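Local coordinates for glutamic acid/alanine-rich protein (Trypanosoma congolense, PDB 2Y44) that is a surface protein of the parasite, probably forming part of its cell-surface coat through an elongated, largely helical ectodomain, at residues 10-13 and 14-18; 94-97 and 98-102. All coordinates share one frame; numbering follows the deposited sequence.

Interaction 1 of 2, residues 10-13 and 14-18; sequences DVAR and QLRAL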
loop_
_atom_site.group_PDB
_atom_site.type_symbol
_atom_site.label_atom_id
_atom_site.label_comp_id
_atom_site.label_asym_id
_atom_site.label_seq_id
_atom_site.Cartn_x
_atom_site.Cartn_y
_atom_site.Cartn_z
ATOM N N ASP A 10 18.365 -4.145 -5.322
ATOM C CA ASP A 10 17.234 -4.539 -4.515
ATOM C C ASP A 10 16.418 -3.337 -4.076
ATOM O O ASP A 10 15.185 -3.369 -4.120
ATOM C CB ASP A 10 17.702 -5.361 -3.317
ATOM C CG ASP A 10 18.361 -6.687 -3.730
ATOM O OD1 ASP A 10 18.180 -7.143 -4.887
ATOM O OD2 ASP A 10 18.974 -7.342 -2.839
ATOM N N VAL A 11 17.101 -2.263 -3.654
ATOM C CA VAL A 11 16.361 -1.047 -3.305
ATOM C C VAL A 11 15.602 -0.528 -4.541
ATOM O O VAL A 11 14.434 -0.208 -4.449
ATOM C CB VAL A 11 17.317 0.030 -2.754
ATOM C CG1 VAL A 11 16.652 1.411 -2.711
ATOM C CG2 VAL A 11 17.715 -0.374 -1.347
ATOM N N ALA A 12 16.285 -0.427 -5.682
ATOM C CA ALA A 12 15.634 0.089 -6.875
ATOM C C ALA A 12 14.386 -0.726 -7.246
ATOM O O ALA A 12 13.355 -0.151 -7.579
ATOM C CB ALA A 12 16.610 0.127 -8.039
ATOM N N ARG A 13 14.468 -2.049 -7.142
ATOM C CA ARG A 13 13.287 -2.923 -7.461
ATOM C C ARG A 13 12.120 -2.697 -6.504
ATOM O O ARG A 13 10.941 -2.722 -6.900
ATOM C CB ARG A 13 13.699 -4.406 -7.445
ATOM C CG ARG A 13 14.666 -4.759 -8.594
ATOM C CD ARG A 13 14.171 -6.003 -9.301
ATOM N NE ARG A 13 14.878 -6.296 -10.551
ATOM C CZ ARG A 13 15.952 -7.080 -10.640
ATOM N NH1 ARG A 13 16.507 -7.588 -9.540
ATOM N NH2 ARG A 13 16.439 -7.388 -11.837
ATOM N N GLN A 14 12.447 -2.490 -5.226
ATOM C CA GLN A 14 11.443 -2.069 -4.237
ATOM C C GLN A 14 10.782 -0.741 -4.598
ATOM O O GLN A 14 9.560 -0.645 -4.629
ATOM C CB GLN A 14 12.042 -2.034 -2.811
ATOM C CG GLN A 14 12.597 -3.372 -2.341
ATOM C CD GLN A 14 11.507 -4.379 -1.960
ATOM O OE1 GLN A 14 11.530 -5.548 -2.388
ATOM N NE2 GLN A 14 10.574 -3.942 -1.149
ATOM N N LEU A 15 11.588 0.296 -4.841
ATOM C CA LEU A 15 11.074 1.579 -5.272
ATOM C C LEU A 15 10.207 1.471 -6.542
ATOM O O LEU A 15 9.127 2.049 -6.631
ATOM C CB LEU A 15 12.227 2.561 -5.493
ATOM C CG LEU A 15 13.022 2.964 -4.245
ATOM C CD1 LEU A 15 14.223 3.805 -4.637
ATOM C CD2 LEU A 15 12.142 3.668 -3.190
ATOM N N ARG A 16 10.696 0.760 -7.552
ATOM C CA ARG A 16 9.908 0.590 -8.773
ATOM C C ARG A 16 8.552 -0.110 -8.568
ATOM O O ARG A 16 7.649 0.004 -9.417
ATOM C CB ARG A 16 10.726 -0.194 -9.822
ATOM C CG ARG A 16 11.977 0.527 -10.229
ATOM C CD ARG A 16 12.880 -0.426 -10.968
ATOM N NE ARG A 16 14.190 0.146 -11.275
ATOM C CZ ARG A 16 15.234 -0.598 -11.661
ATOM N NH1 ARG A 16 15.130 -1.940 -11.724
ATOM N NH2 ARG A 16 16.403 -0.024 -11.906
ATOM N N ALA A 17 8.382 -0.775 -7.431
ATOM C CA ALA A 17 7.176 -1.548 -7.179
ATOM C C ALA A 17 6.110 -0.721 -6.461
ATOM O O ALA A 17 4.991 -1.184 -6.330
ATOM C CB ALA A 17 7.485 -2.833 -6.398
ATOM N N LEU A 18 6.448 0.500 -6.012
ATOM C CA LEU A 18 5.534 1.238 -5.125
ATOM C C LEU A 18 4.259 1.703 -5.841
ATOM O O LEU A 18 3.202 1.697 -5.252
ATOM C CB LEU A 18 6.204 2.446 -4.467
ATOM C CG LEU A 18 7.396 2.213 -3.533
ATOM C CD1 LEU A 18 8.100 3.538 -3.216
ATOM C CD2 LEU A 18 6.954 1.478 -2.294
HETATM O O HOH W 1 14.047 -6.036 -4.056
#
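Arg16 folds back along the helix over Ala12, one turn earlier, and its side chain can be followed atom by atom. CB rests 3.5 Å from Ala12 O, the oxygen that also accepts the backbone N-H of Arg16 at 2.8 Å. CG lies closer still, 3.1 Å from Ala12 O, because the first torsion (chi1 -62°) sets it beside its own backbone N and thus over the preceding turn. From CG to NE the chain is extended, with CD passing the same carbonyl. At the tip the methyl CB of Ala12 sits under one face of the guanidinium, offset toward its rim, with CZ 3.9 Å from that CB. The nitrogens go to polar partners: NH1 bonds to Cys122 O and Gly124 O, and NH2 makes a salt bridge to Asp100. Arg13 NE, 4.5 Å from the like-charged Arg16 NH1, bonds to Thr123 O. On another side of the helix, the side chains of Val11 and Leu15 lie side by side, CG1 of Val11 3.9 Å from CD1 of Leu15. A water donates to both Asp10 O and Gln14 OE1, bridging them; Gln14 NE2 goes to Ser133. The i to i+3 and i to i+4 spacing is that of an alpha-helix, here helix 2-16, packed among other elements in the helical bundle of the ectodomain.

Interaction 2 of 2, residues 94-97 and 98-102; sequences DAIE and TTDES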
loop_
_atom_site.group_PDB
_atom_site.type_symbol
_atom_site.label_atom_id
_atom_site.label_comp_id
_atom_site.label_asym_id
_atom_site.label_seq_id
_atom_site.Cartn_x
_atom_site.Cartn_y
_atom_site.Cartn_z
ATOM N N ASP A 94 11.362 11.008 -7.494
ATOM C CA ASP A 94 12.746 11.455 -7.597
ATOM C C ASP A 94 13.729 10.351 -7.203
ATOM O O ASP A 94 14.811 10.242 -7.806
ATOM C CB ASP A 94 13.015 12.752 -6.813
ATOM C CG ASP A 94 12.352 13.986 -7.442
ATOM O OD1 ASP A 94 11.916 13.941 -8.620
ATOM O OD2 ASP A 94 12.260 15.015 -6.726
ATOM N N ALA A 95 13.350 9.532 -6.216
ATOM C CA ALA A 95 14.216 8.449 -5.744
ATOM C C ALA A 95 14.380 7.344 -6.808
ATOM O O ALA A 95 15.466 6.841 -7.035
ATOM C CB ALA A 95 13.683 7.846 -4.457
ATOM N N ILE A 96 13.295 7.019 -7.487
ATOM C CA ILE A 96 13.369 6.084 -8.601
ATOM C C ILE A 96 14.265 6.610 -9.713
ATOM O O ILE A 96 15.174 5.913 -10.190
ATOM C CB ILE A 96 11.973 5.725 -9.152
ATOM C CG1 ILE A 96 11.231 4.789 -8.151
ATOM C CG2 ILE A 96 12.134 5.049 -10.476
ATOM C CD1 ILE A 96 9.681 4.793 -8.313
ATOM N N GLU A 97 14.100 7.874 -10.062
ATOM C CA GLU A 97 14.904 8.425 -11.146
ATOM C C GLU A 97 16.403 8.425 -10.789
ATOM O O GLU A 97 17.273 8.025 -11.588
ATOM C CB GLU A 97 14.414 9.843 -11.469
ATOM C CG GLU A 97 13.014 9.839 -12.079
ATOM C CD GLU A 97 12.536 11.216 -12.557
ATOM O OE1 GLU A 97 13.144 12.244 -12.170
ATOM O OE2 GLU A 97 11.509 11.263 -13.283
ATOM N N THR A 98 16.702 8.918 -9.591
ATOM C CA THR A 98 18.052 8.959 -9.086
ATOM C C THR A 98 18.719 7.586 -8.999
ATOM O O THR A 98 19.898 7.428 -9.378
ATOM C CB THR A 98 18.068 9.670 -7.697
ATOM O OG1 THR A 98 17.670 11.035 -7.890
ATOM C CG2 THR A 98 19.463 9.619 -7.094
ATOM N N THR A 99 18.007 6.604 -8.435
ATOM C CA THR A 99 18.555 5.284 -8.266
ATOM C C THR A 99 18.746 4.643 -9.634
ATOM O O THR A 99 19.766 4.000 -9.891
ATOM C CB THR A 99 17.629 4.439 -7.363
ATOM O OG1 THR A 99 17.501 5.118 -6.103
ATOM C CG2 THR A 99 18.199 3.029 -7.118
ATOM N N ASP A 100 17.747 4.784 -10.503
ATOM C CA ASP A 100 17.866 4.180 -11.840
ATOM C C ASP A 100 19.091 4.763 -12.548
ATOM O O ASP A 100 19.797 4.064 -13.304
ATOM C CB ASP A 100 16.611 4.441 -12.696
ATOM C CG ASP A 100 15.419 3.599 -12.294
ATOM O OD1 ASP A 100 15.573 2.681 -11.484
ATOM O OD2 ASP A 100 14.296 3.864 -12.793
ATOM N N GLU A 101 19.295 6.052 -12.376
ATOM C CA GLU A 101 20.381 6.718 -13.094
ATOM C C GLU A 101 21.721 6.243 -12.566
ATOM O O GLU A 101 22.641 5.966 -13.351
ATOM C CB GLU A 101 20.273 8.232 -13.003
ATOM C CG GLU A 101 21.474 8.976 -13.603
ATOM C CD GLU A 101 21.588 8.827 -15.125
ATOM O OE1 GLU A 101 20.623 8.369 -15.798
ATOM O OE2 GLU A 101 22.648 9.213 -15.653
ATOM N N SER A 102 21.819 6.091 -11.240
ATOM C CA SER A 102 23.040 5.491 -10.667
ATOM C C SER A 102 23.367 4.142 -11.297
ATOM O O SER A 102 24.535 3.846 -11.609
ATOM C CB SER A 102 22.943 5.359 -9.140
ATOM O OG SER A 102 22.945 6.645 -8.532
#
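Thr98 meets Asp94, and Thr99 meets Ala95, through hydroxyls returned to the backbone one turn earlier. The first kind of interaction is therefore hydroxyl to carbonyl. Thr98 OG1 donates to Asp94 O at 3.0 Å, and Thr99 OG1 donates to Ala95 O at 2.8 Å. In both residues OG1 stands beside the backbone N and anti to the carbonyl carbon (chi1 -65° in Thr98), which turns the hydroxyl back toward the earlier turn. Each of the two carbonyl oxygens is gripped twice, since it also accepts the N-H of the same threonine; hydroxyl and amide arrive from opposite faces of the carbonyl plane. The hydroxyl bonds hold both threonine side chains in this rotation.

The second kind is the ordinary helical backbone bonding. Asp100 N donates to Ile96 O at 2.8 Å, and Glu101 N donates to Glu97 O along a more bent path, with an N-H...O angle of 146°.

The third is packing between unlike side chains. Ile96 and Asp100 lie alongside each other, pointing the same way, and the branch methyl CG2 of Ile96 touches Asp100 OD2 at 3.4 Å.

Charge pairs come last. The other carboxylate oxygen of Asp100, OD1, pairs with Arg16. Glu101 has its CG anti to the backbone N, carrying its end away from Glu97, and its OE1 forms a salt bridge with Arg104.

Within the fold, this part of the long helix 57-107 runs against helix 2-16: Ile96 and Thr99 pack on Leu15, Thr99 also meets Ala12, and Ser102 reaches Met8, while Asp94, Glu97 and Thr98 lie on exposed surface.

How the interactions relate
Both contacts follow the same i to i+4 spacing, yet each belongs to a different helix: interaction 1 to helix 2-16, interaction 2 to helix 57-107. The first is partly buried, combining buried Val11, Ala12 and Leu15 with arginine and glutamine side chains whose polar ends go to other parts of the chain; the second is a surface contact in which hydroxyls and carboxylates predominate. Their centres are 10 Å apart and the two helices meet directly. Arg16 NH2 and Asp100 OD1 form a salt bridge at 2.9 Å, and nearby Ala12 CB packs 3.4 Å from Thr99 CG2. A salt bridge and close side-chain packing thus help join the two helices, with interaction 1 lying nearer the centre of the chain.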